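Side-chain contacts in transcriptional regulator ComR (Streptococcus vestibularis F0396, PDB 6HU8), which probably binds DNA and, as a competence regulator of the RNPP family with helix-turn-helix and TPR domains, responds to a signalling peptide: residues G248-E253 with I275-V280; A235-S240 with S244-V249; E253-L258 with R291-A296; L216-S219 with D225-T228; F88-Y91 with R96-Q99. One frame throughout, in Å; residues are numbered along the deposited sequence.

Contact 1. Residues G248-E253 with I275-V280; sequences GVYILE and IMFASV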
# COMPACT_ATOMS: atom_id res chain seq x y z
N GLY A 248 -3.03 -16.16 10.98
CA GLY A 248 -4.02 -15.18 10.56
C GLY A 248 -4.77 -15.59 9.31
O GLY A 248 -5.94 -15.25 9.13
N VAL A 249 -4.10 -16.34 8.44
CA VAL A 249 -4.72 -16.79 7.20
C VAL A 249 -5.75 -17.89 7.45
O VAL A 249 -6.88 -17.84 6.95
CB VAL A 249 -3.65 -17.28 6.20
CG1 VAL A 249 -4.31 -17.79 4.93
CG2 VAL A 249 -2.68 -16.14 5.86
N TYR A 250 -5.36 -18.89 8.24
CA TYR A 250 -6.30 -19.97 8.57
C TYR A 250 -7.46 -19.52 9.46
O TYR A 250 -8.55 -20.11 9.43
CB TYR A 250 -5.53 -21.13 9.20
CG TYR A 250 -4.73 -21.85 8.14
CD1 TYR A 250 -5.37 -22.58 7.15
CD2 TYR A 250 -3.35 -21.77 8.11
CE1 TYR A 250 -4.66 -23.22 6.17
CE2 TYR A 250 -2.63 -22.41 7.12
CZ TYR A 250 -3.30 -23.14 6.15
OH TYR A 250 -2.59 -23.77 5.17
N ILE A 251 -7.25 -18.46 10.24
CA ILE A 251 -8.36 -17.91 11.03
C ILE A 251 -9.42 -17.33 10.10
O ILE A 251 -10.62 -17.58 10.28
CB ILE A 251 -7.86 -16.81 12.01
CG1 ILE A 251 -7.07 -17.43 13.17
CG2 ILE A 251 -9.04 -15.98 12.55
CD1 ILE A 251 -6.42 -16.38 14.10
N LEU A 252 -9.00 -16.56 9.09
CA LEU A 252 -9.93 -16.03 8.08
C LEU A 252 -10.66 -17.13 7.32
O LEU A 252 -11.86 -17.03 7.08
CB LEU A 252 -9.21 -15.12 7.07
CG LEU A 252 -8.82 -13.72 7.53
CD1 LEU A 252 -7.72 -13.14 6.62
CD2 LEU A 252 -10.05 -12.80 7.51
N GLU A 253 -9.94 -18.18 6.92
CA GLU A 253 -10.60 -19.30 6.23
C GLU A 253 -11.63 -19.98 7.15
O GLU A 253 -12.69 -20.44 6.69
CB GLU A 253 -9.58 -20.33 5.73
CG GLU A 253 -10.21 -21.33 4.75
CD GLU A 253 -9.24 -22.30 4.13
OE1 GLU A 253 -9.71 -23.28 3.52
OE2 GLU A 253 -8.01 -22.10 4.25
N ILE A 275 -3.83 -22.81 15.04
CA ILE A 275 -3.25 -23.04 16.36
C ILE A 275 -1.94 -23.83 16.22
O ILE A 275 -0.91 -23.47 16.82
CB ILE A 275 -4.22 -23.82 17.29
CG1 ILE A 275 -5.36 -22.91 17.74
CG2 ILE A 275 -3.49 -24.32 18.52
CD1 ILE A 275 -6.49 -23.66 18.40
N MET A 276 -1.99 -24.89 15.42
CA MET A 276 -0.80 -25.68 15.10
C MET A 276 0.34 -24.81 14.58
O MET A 276 1.47 -24.91 15.09
CB MET A 276 -1.14 -26.78 14.09
CG MET A 276 -1.78 -28.01 14.74
SD MET A 276 -2.31 -29.29 13.58
CE MET A 276 -0.78 -30.07 13.10
N PHE A 277 0.08 -23.96 13.58
CA PHE A 277 1.16 -23.15 13.02
C PHE A 277 1.63 -22.10 14.02
O PHE A 277 2.82 -21.80 14.09
CB PHE A 277 0.76 -22.51 11.70
CG PHE A 277 0.74 -23.48 10.56
CD1 PHE A 277 1.84 -24.28 10.31
CD2 PHE A 277 -0.39 -23.63 9.76
CE1 PHE A 277 1.84 -25.19 9.26
CE2 PHE A 277 -0.40 -24.53 8.71
CZ PHE A 277 0.72 -25.32 8.46
N ALA A 278 0.72 -21.60 14.83
CA ALA A 278 1.12 -20.69 15.90
C ALA A 278 2.02 -21.35 16.96
O ALA A 278 2.91 -20.70 17.52
CB ALA A 278 -0.11 -20.10 16.58
N SER A 279 1.78 -22.64 17.23
CA SER A 279 2.36 -23.30 18.40
C SER A 279 3.88 -23.48 18.28
O SER A 279 4.57 -23.59 19.29
CB SER A 279 1.69 -24.66 18.64
OG SER A 279 2.02 -25.63 17.64
N VAL A 280 4.38 -23.50 17.05
CA VAL A 280 5.81 -23.72 16.82
C VAL A 280 6.54 -22.41 16.61
O VAL A 280 7.71 -22.39 16.18
CB VAL A 280 6.03 -24.65 15.61
CG1 VAL A 280 5.52 -26.05 15.94
CG2 VAL A 280 5.31 -24.11 14.39
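Tyr250 and Phe277 join segments 248-253 and 275-280, which run roughly antiparallel on the successive helices 246-261 and 264-279; the nearest alpha carbons of the two segments, Tyr250 CA and Ile275 CA, are 8.9 Å apart. Between 248-253 and 275-280, one pair of rings makes the contact. Both rings leave their helices in the same way, each CG lying opposite its own carbonyl carbon and beside the backbone N (chi1 -73° for Tyr250), which brings the two rings side by side along one flank of the helix pair. Their planes are nearly parallel, 25° apart, yet the rings are slid past one another until they barely overlap, with centroids 5.6 Å apart. The CD2-CE2 bonds of the two rings do the touching: Tyr250 CE2 approaches Phe277 CE2 to 3.5 Å, and Tyr250 CD2 lies 3.9 Å from Phe277 CD2. Antiparallel neighbours of this kind, stacked one after another, build the superhelix of a TPR domain, and here the pair lies near its C-terminal end. Leu234 of helix 226-240 also touches Tyr250, while Lys246, one turn before Tyr250, makes a cation-pi contact with Phe277. On the other segment, the carbonyl oxygen Met276 O accepts from both Ser279 OG, at 2.7 Å, and Ser279 N, at 3.1 Å, the two donors arriving from the same face of the carbonyl plane; the hydroxyl thus adds a second tie to the last turn of the helix, which includes Phe277.

Contact 2. Residues A235-S240 with S244-V249; sequences AVIEKS and SYKPGV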
# COMPACT_ATOMS: atom_id res chain seq x y z
N ALA A 235 0.35 -18.71 -0.90
CA ALA A 235 1.43 -18.66 -1.90
C ALA A 235 2.49 -17.62 -1.56
O ALA A 235 3.69 -17.87 -1.75
CB ALA A 235 0.86 -18.39 -3.29
N VAL A 236 2.08 -16.47 -1.05
CA VAL A 236 3.06 -15.45 -0.64
C VAL A 236 3.87 -15.93 0.56
O VAL A 236 5.10 -15.81 0.58
CB VAL A 236 2.40 -14.11 -0.30
CG1 VAL A 236 3.43 -13.15 0.26
CG2 VAL A 236 1.73 -13.52 -1.54
N ILE A 237 3.18 -16.50 1.55
CA ILE A 237 3.85 -17.06 2.72
C ILE A 237 4.88 -18.12 2.30
O ILE A 237 6.00 -18.14 2.80
CB ILE A 237 2.84 -17.69 3.71
CG1 ILE A 237 2.08 -16.58 4.46
CG2 ILE A 237 3.55 -18.63 4.69
CD1 ILE A 237 0.86 -17.07 5.22
N GLU A 238 4.49 -18.96 1.35
CA GLU A 238 5.39 -19.99 0.83
C GLU A 238 6.64 -19.40 0.18
O GLU A 238 7.75 -19.91 0.40
CB GLU A 238 4.66 -20.87 -0.18
CG GLU A 238 5.51 -22.03 -0.68
CD GLU A 238 5.97 -22.94 0.45
OE1 GLU A 238 5.10 -23.42 1.21
OE2 GLU A 238 7.19 -23.16 0.58
N LYS A 239 6.47 -18.33 -0.59
CA LYS A 239 7.56 -17.75 -1.34
C LYS A 239 8.60 -17.15 -0.40
O LYS A 239 9.81 -17.33 -0.58
CB LYS A 239 7.05 -16.68 -2.32
CG LYS A 239 7.52 -16.87 -3.76
CD LYS A 239 9.02 -16.68 -3.89
CE LYS A 239 9.51 -17.10 -5.28
NZ LYS A 239 8.83 -16.31 -6.35
N SER A 240 8.12 -16.45 0.62
CA SER A 240 9.02 -15.74 1.51
C SER A 240 9.21 -16.39 2.86
O SER A 240 9.88 -15.83 3.73
CB SER A 240 8.53 -14.31 1.71
OG SER A 240 8.67 -13.57 0.52
N SER A 244 5.19 -16.91 10.64
CA SER A 244 4.36 -16.20 11.61
C SER A 244 3.03 -15.70 11.04
O SER A 244 2.15 -15.33 11.80
CB SER A 244 5.13 -15.02 12.19
OG SER A 244 6.36 -15.44 12.74
N TYR A 245 2.88 -15.67 9.71
CA TYR A 245 1.68 -15.09 9.10
C TYR A 245 0.59 -16.12 8.83
O TYR A 245 -0.53 -15.75 8.49
CB TYR A 245 1.99 -14.39 7.78
CG TYR A 245 2.89 -13.17 7.90
CD1 TYR A 245 3.45 -12.81 9.12
CD2 TYR A 245 3.18 -12.40 6.78
CE1 TYR A 245 4.29 -11.70 9.23
CE2 TYR A 245 4.02 -11.30 6.88
CZ TYR A 245 4.58 -10.95 8.11
OH TYR A 245 5.41 -9.86 8.23
N LYS A 246 0.93 -17.40 8.96
CA LYS A 246 -0.01 -18.48 8.66
C LYS A 246 -1.24 -18.50 9.58
O LYS A 246 -2.37 -18.75 9.09
CB LYS A 246 0.69 -19.84 8.73
CG LYS A 246 1.68 -20.11 7.59
CD LYS A 246 2.17 -21.57 7.65
CE LYS A 246 3.34 -21.82 6.71
NZ LYS A 246 4.03 -23.11 7.04
N PRO A 247 -1.06 -18.28 10.90
CA PRO A 247 -2.28 -18.40 11.70
C PRO A 247 -3.38 -17.40 11.30
O PRO A 247 -4.55 -17.81 11.24
CB PRO A 247 -1.78 -18.15 13.13
CG PRO A 247 -0.35 -18.74 13.09
CD PRO A 247 0.15 -18.24 11.75
N GLY A 248 -3.03 -16.16 10.98
CA GLY A 248 -4.02 -15.18 10.56
C GLY A 248 -4.77 -15.59 9.31
O GLY A 248 -5.94 -15.25 9.13
N VAL A 249 -4.10 -16.34 8.44
CA VAL A 249 -4.72 -16.79 7.20
C VAL A 249 -5.75 -17.89 7.45
O VAL A 249 -6.88 -17.84 6.95
CB VAL A 249 -3.65 -17.28 6.20
CG1 VAL A 249 -4.31 -17.79 4.93
CG2 VAL A 249 -2.68 -16.14 5.86
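Ile237 spreads its two branches over the start of the next helix, overlapping Tyr245, Lys246 and Val249 in turn. Its longer arm does most of the touching. CG1 lies opposite the carbonyl carbon (chi1 -74°), which carries the terminal methyl out across the gap: Ile237 CD1 meets Val249 CG2 tip to tip at 3.7 Å, and the same methyl rests against the backbone carbon Tyr245 C, also at 3.7 Å. The beta carbon of Tyr245 adds to this, Tyr245 CB being 3.9 Å from Ile237 CD1, whereas the phenol ring itself turns off toward Phe207 and Phe242. The shorter branch serves a different partner. Ile237 CG2 meets the aliphatic part of Lys246, 3.8 Å from Lys246 CG and equally far from Lys246 CE, where the extended lysine chain crosses the methyl obliquely. Helices 226-240 and 246-261 are consecutive members of the TPR domain, and the isoleucine wedges in just where the chain turns from one to the other; Phe207 of helix 200-219 touches both Ile237 and Val249, adding a third helix to the cluster. Glu238 OE1 remains 5.9 Å from Lys246 NZ, too far for a salt bridge, though their opposite charges may attract weakly. Cohesion between the two segments therefore rests on methyl and methylene packing, with the lysine contributing its hydrocarbon length while its charged end lies beyond the isoleucine.

Contact 3. Residues E253-L258 with R291-A296; sequences EAKYEL and RAEKAA
The ammonium nitrogen Lys255 NZ is gripped by three oxygens. Glu293 OE2 accepts from it at 2.6 Å in a salt bridge, Asp297 OD2 makes a second salt bridge just beyond the segment, and Tyr271 OH of helix 264-279 is hydrogen-bonded to the same nitrogen. Glu293 presents OE2 through its anti lone pair, the one turned away from the other carboxylate oxygen, so Lys255 meets the carboxylate from the outer side and does not sit in the fork between its oxygens. The two side chains cross at about a right angle. Lysine reaches this point by a chain bent at three of its torsions, its CE coming to 3.4 Å from Glu293 OE2. Glutamate starts with CG opposite its backbone N (chi1 -175°), then folds at the next bond (chi2 77°). The bridge ties helix 246-261 to helix 285-296, two helices separated in sequence by helix 264-279, whose Tyr271 also touches Ala254 and Glu293. It thus joins two helices that are not consecutive in sequence, near the C-terminal end of the TPR domain. Two carboxylates facing a single ammonium group may more than offset its charge, and would probably favour the protonated lysine; the tyrosine hydroxyl probably helps fix where that group points. Between these segments the link is electrostatic and directional, made by one lysine and one glutamate on the surface.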
# COMPACT_ATOMS: atom_id res chain seq x y z
N GLU A 253 -9.94 -18.18 6.92
CA GLU A 253 -10.60 -19.30 6.23
C GLU A 253 -11.63 -19.98 7.15
O GLU A 253 -12.69 -20.44 6.69
CB GLU A 253 -9.58 -20.33 5.73
CG GLU A 253 -10.21 -21.33 4.75
CD GLU A 253 -9.24 -22.30 4.13
OE1 GLU A 253 -9.71 -23.28 3.52
OE2 GLU A 253 -8.01 -22.10 4.25
N ALA A 254 -11.32 -20.04 8.44
CA ALA A 254 -12.27 -20.57 9.41
C ALA A 254 -13.54 -19.72 9.52
O ALA A 254 -14.65 -20.27 9.57
CB ALA A 254 -11.60 -20.70 10.78
N LYS A 255 -13.36 -18.40 9.55
CA LYS A 255 -14.49 -17.48 9.66
C LYS A 255 -15.38 -17.54 8.42
O LYS A 255 -16.61 -17.45 8.52
CB LYS A 255 -13.98 -16.05 9.90
CG LYS A 255 -13.77 -15.74 11.39
CD LYS A 255 -12.64 -14.78 11.63
CE LYS A 255 -12.94 -13.82 12.78
NZ LYS A 255 -13.30 -14.46 14.07
N TYR A 256 -14.75 -17.70 7.26
CA TYR A 256 -15.46 -17.92 6.01
C TYR A 256 -16.34 -19.19 6.05
O TYR A 256 -17.54 -19.15 5.72
CB TYR A 256 -14.46 -18.00 4.85
CG TYR A 256 -15.07 -18.50 3.57
CD1 TYR A 256 -15.87 -17.68 2.78
CD2 TYR A 256 -14.86 -19.81 3.15
CE1 TYR A 256 -16.44 -18.14 1.60
CE2 TYR A 256 -15.42 -20.28 1.98
CZ TYR A 256 -16.21 -19.45 1.22
OH TYR A 256 -16.76 -19.93 0.06
N GLU A 257 -15.73 -20.31 6.44
CA GLU A 257 -16.46 -21.58 6.55
C GLU A 257 -17.62 -21.48 7.54
O GLU A 257 -18.72 -21.97 7.27
CB GLU A 257 -15.52 -22.72 6.96
CG GLU A 257 -14.53 -23.12 5.89
CD GLU A 257 -15.19 -23.78 4.68
OE1 GLU A 257 -14.49 -23.90 3.64
OE2 GLU A 257 -16.38 -24.18 4.76
N LEU A 258 -17.37 -20.86 8.68
CA LEU A 258 -18.41 -20.59 9.68
C LEU A 258 -19.54 -19.72 9.14
O LEU A 258 -20.71 -20.12 9.15
CB LEU A 258 -17.80 -19.88 10.88
CG LEU A 258 -17.72 -20.51 12.25
CD1 LEU A 258 -17.58 -19.38 13.24
CD2 LEU A 258 -18.93 -21.37 12.56
N ARG A 291 -6.17 -19.31 19.93
CA ARG A 291 -6.97 -20.22 20.74
C ARG A 291 -8.17 -19.47 21.32
O ARG A 291 -9.26 -20.00 21.35
CB ARG A 291 -6.11 -20.83 21.86
CG ARG A 291 -6.60 -22.14 22.40
CD ARG A 291 -5.71 -22.66 23.55
NE ARG A 291 -4.40 -23.12 23.09
CZ ARG A 291 -4.21 -24.29 22.49
NH1 ARG A 291 -5.26 -25.09 22.27
NH2 ARG A 291 -3.00 -24.65 22.09
N ALA A 292 -7.96 -18.23 21.74
CA ALA A 292 -9.05 -17.43 22.28
C ALA A 292 -10.07 -17.08 21.20
O ALA A 292 -11.27 -16.98 21.48
CB ALA A 292 -8.51 -16.17 22.90
N GLU A 293 -9.61 -16.89 19.97
CA GLU A 293 -10.51 -16.49 18.88
C GLU A 293 -11.39 -17.67 18.47
O GLU A 293 -12.59 -17.50 18.20
CB GLU A 293 -9.72 -15.96 17.69
CG GLU A 293 -10.57 -15.41 16.56
CD GLU A 293 -11.14 -14.03 16.87
OE1 GLU A 293 -10.76 -13.46 17.91
OE2 GLU A 293 -11.95 -13.50 16.06
N LYS A 294 -10.79 -18.86 18.43
CA LYS A 294 -11.50 -20.11 18.18
C LYS A 294 -12.63 -20.29 19.19
O LYS A 294 -13.75 -20.69 18.85
CB LYS A 294 -10.53 -21.31 18.25
CG LYS A 294 -11.21 -22.67 18.11
CD LYS A 294 -10.25 -23.83 18.40
CE LYS A 294 -10.89 -25.16 18.05
NZ LYS A 294 -10.09 -26.35 18.50
N ALA A 295 -12.32 -19.98 20.45
CA ALA A 295 -13.29 -20.19 21.53
C ALA A 295 -14.40 -19.16 21.47
O ALA A 295 -15.55 -19.46 21.75
CB ALA A 295 -12.59 -20.15 22.88
N ALA A 296 -14.05 -17.93 21.10
CA ALA A 296 -15.05 -16.87 21.00
C ALA A 296 -15.97 -17.10 19.80
O ALA A 296 -17.08 -16.56 19.74
CB ALA A 296 -14.38 -15.51 20.91

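Contact 4. Residues L216-S219 with D225-T228; sequences LKIS and DFLT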
# COMPACT_ATOMS: atom_id res chain seq x y z
N LEU A 216 -12.34 -7.78 4.18
CA LEU A 216 -13.39 -7.00 3.55
C LEU A 216 -14.41 -7.86 2.83
O LEU A 216 -15.62 -7.61 2.92
CB LEU A 216 -12.79 -5.99 2.57
CG LEU A 216 -12.20 -4.75 3.23
CD1 LEU A 216 -11.42 -3.92 2.21
CD2 LEU A 216 -13.32 -3.93 3.88
N LYS A 217 -13.94 -8.88 2.11
CA LYS A 217 -14.85 -9.82 1.46
C LYS A 217 -15.82 -10.44 2.47
O LYS A 217 -16.99 -10.69 2.15
CB LYS A 217 -14.06 -10.92 0.71
CG LYS A 217 -13.45 -10.43 -0.61
CD LYS A 217 -13.10 -11.59 -1.54
CE LYS A 217 -13.05 -11.14 -2.99
NZ LYS A 217 -14.41 -10.69 -3.44
N ILE A 218 -15.37 -10.64 3.71
CA ILE A 218 -16.27 -11.14 4.76
C ILE A 218 -17.24 -10.04 5.20
O ILE A 218 -18.44 -10.28 5.31
CB ILE A 218 -15.50 -11.67 5.97
CG1 ILE A 218 -14.80 -12.98 5.62
CG2 ILE A 218 -16.42 -11.92 7.14
CD1 ILE A 218 -13.82 -13.46 6.67
N SER A 219 -16.73 -8.83 5.41
CA SER A 219 -17.54 -7.77 6.01
C SER A 219 -18.42 -7.05 4.98
O SER A 219 -19.41 -6.41 5.34
CB SER A 219 -16.64 -6.76 6.72
OG SER A 219 -15.83 -6.08 5.77
N ASP A 225 -14.61 -15.70 -5.08
CA ASP A 225 -13.15 -15.83 -5.11
C ASP A 225 -12.48 -15.78 -3.72
O ASP A 225 -11.25 -15.58 -3.65
CB ASP A 225 -12.53 -14.74 -6.00
CG ASP A 225 -12.91 -14.90 -7.46
OD1 ASP A 225 -12.25 -15.70 -8.16
OD2 ASP A 225 -13.86 -14.22 -7.89
N PHE A 226 -13.24 -15.97 -2.64
CA PHE A 226 -12.64 -15.84 -1.30
C PHE A 226 -11.49 -16.84 -1.11
O PHE A 226 -10.44 -16.47 -0.59
CB PHE A 226 -13.68 -16.03 -0.18
CG PHE A 226 -13.13 -15.78 1.20
CD1 PHE A 226 -12.51 -16.80 1.93
CD2 PHE A 226 -13.21 -14.52 1.78
CE1 PHE A 226 -11.99 -16.56 3.19
CE2 PHE A 226 -12.69 -14.27 3.05
CZ PHE A 226 -12.08 -15.30 3.75
N LEU A 227 -11.68 -18.08 -1.54
CA LEU A 227 -10.64 -19.09 -1.36
C LEU A 227 -9.48 -18.83 -2.31
O LEU A 227 -8.37 -19.29 -2.08
CB LEU A 227 -11.20 -20.50 -1.56
CG LEU A 227 -12.27 -20.94 -0.56
CD1 LEU A 227 -12.78 -22.34 -0.89
CD2 LEU A 227 -11.70 -20.89 0.86
N THR A 228 -9.73 -18.09 -3.38
CA THR A 228 -8.65 -17.69 -4.27
C THR A 228 -7.75 -16.68 -3.55
O THR A 228 -6.52 -16.69 -3.70
CB THR A 228 -9.18 -17.12 -5.59
OG1 THR A 228 -9.88 -18.16 -6.29
CG2 THR A 228 -8.03 -16.66 -6.47
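Phe226 packs its ring against two neighbouring residues of helix 200-219, and the two meet it differently. Ile218 lies obliquely against the far end of the ring: its CG1 is 3.6 Å from Phe226 CE2, and its terminal methyl CD1 is 3.9 Å from Phe226 CZ. Lys217 approaches in the ring plane, at the edge, where Lys217 CB lies 3.9 Å from Phe226 CD2. The phenylalanine can reach both because its CG lies opposite the backbone N (chi1 -174°), which swings the ring back from the first turn of its helix across to the last turn of the preceding one. This is the meeting of two successive helices, 200-219 and 226-240, at the short loop that reverses the chain between them, a helical hairpin of the TPR domain. Helix 246-261 closes over the pair: Tyr256 stacks on the Phe226 ring, and Leu252, Lys255 and Ile259 touch Ile218. Further out, the polar end of Lys217 is held by the loop itself. Lys217 NZ donates to the carbonyl oxygens Ser222 O and Lys224 O, two bonds that hold the polar end of this largely buried side chain and peg the loop to the helix it has just left. Asp225 is at the N-cap position before the helix of Phe226, though its side chain makes no capping bond; its OD2 is 5.7 Å from Lys217 NZ, so its charge may steady the ammonium group without bonding to it. The chain takes a left-handed conformation at Asp225 (phi 65°) just before the helix begins.

Contact 5. Residues F88-Y91 with R96-Q99; sequences FPTY and RVKQ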
# COMPACT_ATOMS: atom_id res chain seq x y z
N PHE A 88 9.25 -4.76 8.51
CA PHE A 88 9.02 -4.84 9.96
C PHE A 88 7.55 -5.19 10.30
O PHE A 88 6.65 -4.37 10.08
CB PHE A 88 9.43 -3.50 10.58
CG PHE A 88 9.60 -3.53 12.07
CD1 PHE A 88 8.50 -3.52 12.92
CD2 PHE A 88 10.87 -3.52 12.63
CE1 PHE A 88 8.67 -3.54 14.29
CE2 PHE A 88 11.04 -3.54 14.00
CZ PHE A 88 9.94 -3.55 14.84
N PRO A 89 7.30 -6.40 10.82
CA PRO A 89 5.92 -6.74 11.20
C PRO A 89 5.59 -6.27 12.62
O PRO A 89 6.49 -6.11 13.44
CB PRO A 89 5.89 -8.26 11.10
CG PRO A 89 7.28 -8.66 11.52
CD PRO A 89 8.21 -7.54 11.04
N THR A 90 4.31 -6.05 12.91
CA THR A 90 3.92 -5.64 14.26
C THR A 90 3.00 -6.67 14.92
O THR A 90 2.98 -6.78 16.14
CB THR A 90 3.20 -4.29 14.25
OG1 THR A 90 2.12 -4.33 13.30
CG2 THR A 90 4.16 -3.17 13.87
N TYR A 91 2.24 -7.39 14.10
CA TYR A 91 1.27 -8.38 14.57
C TYR A 91 0.17 -7.77 15.44
O TYR A 91 -0.59 -8.49 16.09
CB TYR A 91 1.96 -9.51 15.35
CG TYR A 91 3.10 -10.16 14.62
CD1 TYR A 91 2.87 -11.05 13.58
CD2 TYR A 91 4.42 -9.88 14.97
CE1 TYR A 91 3.92 -11.64 12.90
CE2 TYR A 91 5.48 -10.47 14.31
CZ TYR A 91 5.23 -11.35 13.27
OH TYR A 91 6.29 -11.93 12.61
N ARG A 96 5.67 -3.01 19.19
CA ARG A 96 6.21 -3.09 17.84
C ARG A 96 5.65 -1.94 16.99
O ARG A 96 6.37 -1.33 16.20
CB ARG A 96 5.88 -4.44 17.19
CG ARG A 96 6.57 -5.64 17.84
CD ARG A 96 6.24 -6.93 17.11
NE ARG A 96 6.99 -7.07 15.86
CZ ARG A 96 7.97 -7.96 15.67
NH1 ARG A 96 8.31 -8.80 16.64
NH2 ARG A 96 8.59 -8.01 14.50
N VAL A 97 4.36 -1.67 17.15
CA VAL A 97 3.72 -0.57 16.46
C VAL A 97 4.45 0.74 16.75
O VAL A 97 4.72 1.52 15.84
CB VAL A 97 2.24 -0.45 16.85
CG1 VAL A 97 1.64 0.86 16.33
CG2 VAL A 97 1.45 -1.64 16.32
N LYS A 98 4.80 0.96 18.01
CA LYS A 98 5.57 2.14 18.38
C LYS A 98 6.94 2.15 17.70
O LYS A 98 7.41 3.19 17.24
CB LYS A 98 5.74 2.23 19.89
CG LYS A 98 6.67 3.35 20.33
CD LYS A 98 7.67 2.86 21.36
CE LYS A 98 8.71 3.91 21.70
NZ LYS A 98 9.97 3.74 20.92
N GLN A 99 7.58 0.98 17.67
CA GLN A 99 8.89 0.85 17.03
C GLN A 99 8.82 1.26 15.57
O GLN A 99 9.68 1.98 15.09
CB GLN A 99 9.40 -0.59 17.13
CG GLN A 99 10.23 -0.87 18.36
CD GLN A 99 10.33 -2.35 18.67
OE1 GLN A 99 11.36 -2.98 18.43
NE2 GLN A 99 9.25 -2.92 19.20
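The guanidinium plane of Arg96 has Tyr91 over one face and the carbonyl oxygen of Pro89 at its edge. Tyr91 CE2 stands 3.8 Å from Arg96 CZ, above the centre of the group, with ring and guanidinium planes 73° apart, so the tyrosine offers its edge. One face of the Tyr91 ring is in turn covered by Pro89 CB. Pro89 O is gripped by Arg96 NE at 2.7 Å, a fairly straight bond (153°), with a weak second bond from Arg96 NH2 at 3.0 Å. NE comes from above the carbonyl plane, while the oxygen stays in the guanidinium plane. A bend at chi3 (77°) turns the arginine back over the loop to make this grip. Phe88 packs against the helix further along, at Gln99, its CZ 3.8 Å from Gln99 CB and Gln99 OE1 in the plane at the ring's edge; Gln99 NE2 bonds to Glu95 O. Thr90 CB leans on Val97 CG2 at 3.8 Å. Asp93 OD1 accepts from the backbone Arg96 N. The whole is an interhelical loop of the TPR domain, following helix 76-87 and held by the first turns of the helix that follows it, 94-111.

Overall arrangement
From the N terminus, contact 5 comes first and closes the loop between helices 76-87 and 94-111. Contact 4 then closes the turn between helices 200-219 and 226-240, and contact 2 the next one, into helix 246-261. These three lie in series, none nested in another. Contacts 1 and 3 both start on helix 246-261, share Glu253 and cross along the chain, reaching helices 264-279 and 285-296 respectively; contact 1 also shares Gly248 and Val249 with contact 2. Helix 246-261 thus carries contacts 2, 1 and 3 along its length, and contact 4 packs against it. Contact 5, remote in sequence, touches contact 2 through Pro89, Tyr91, Ser244 and Tyr245.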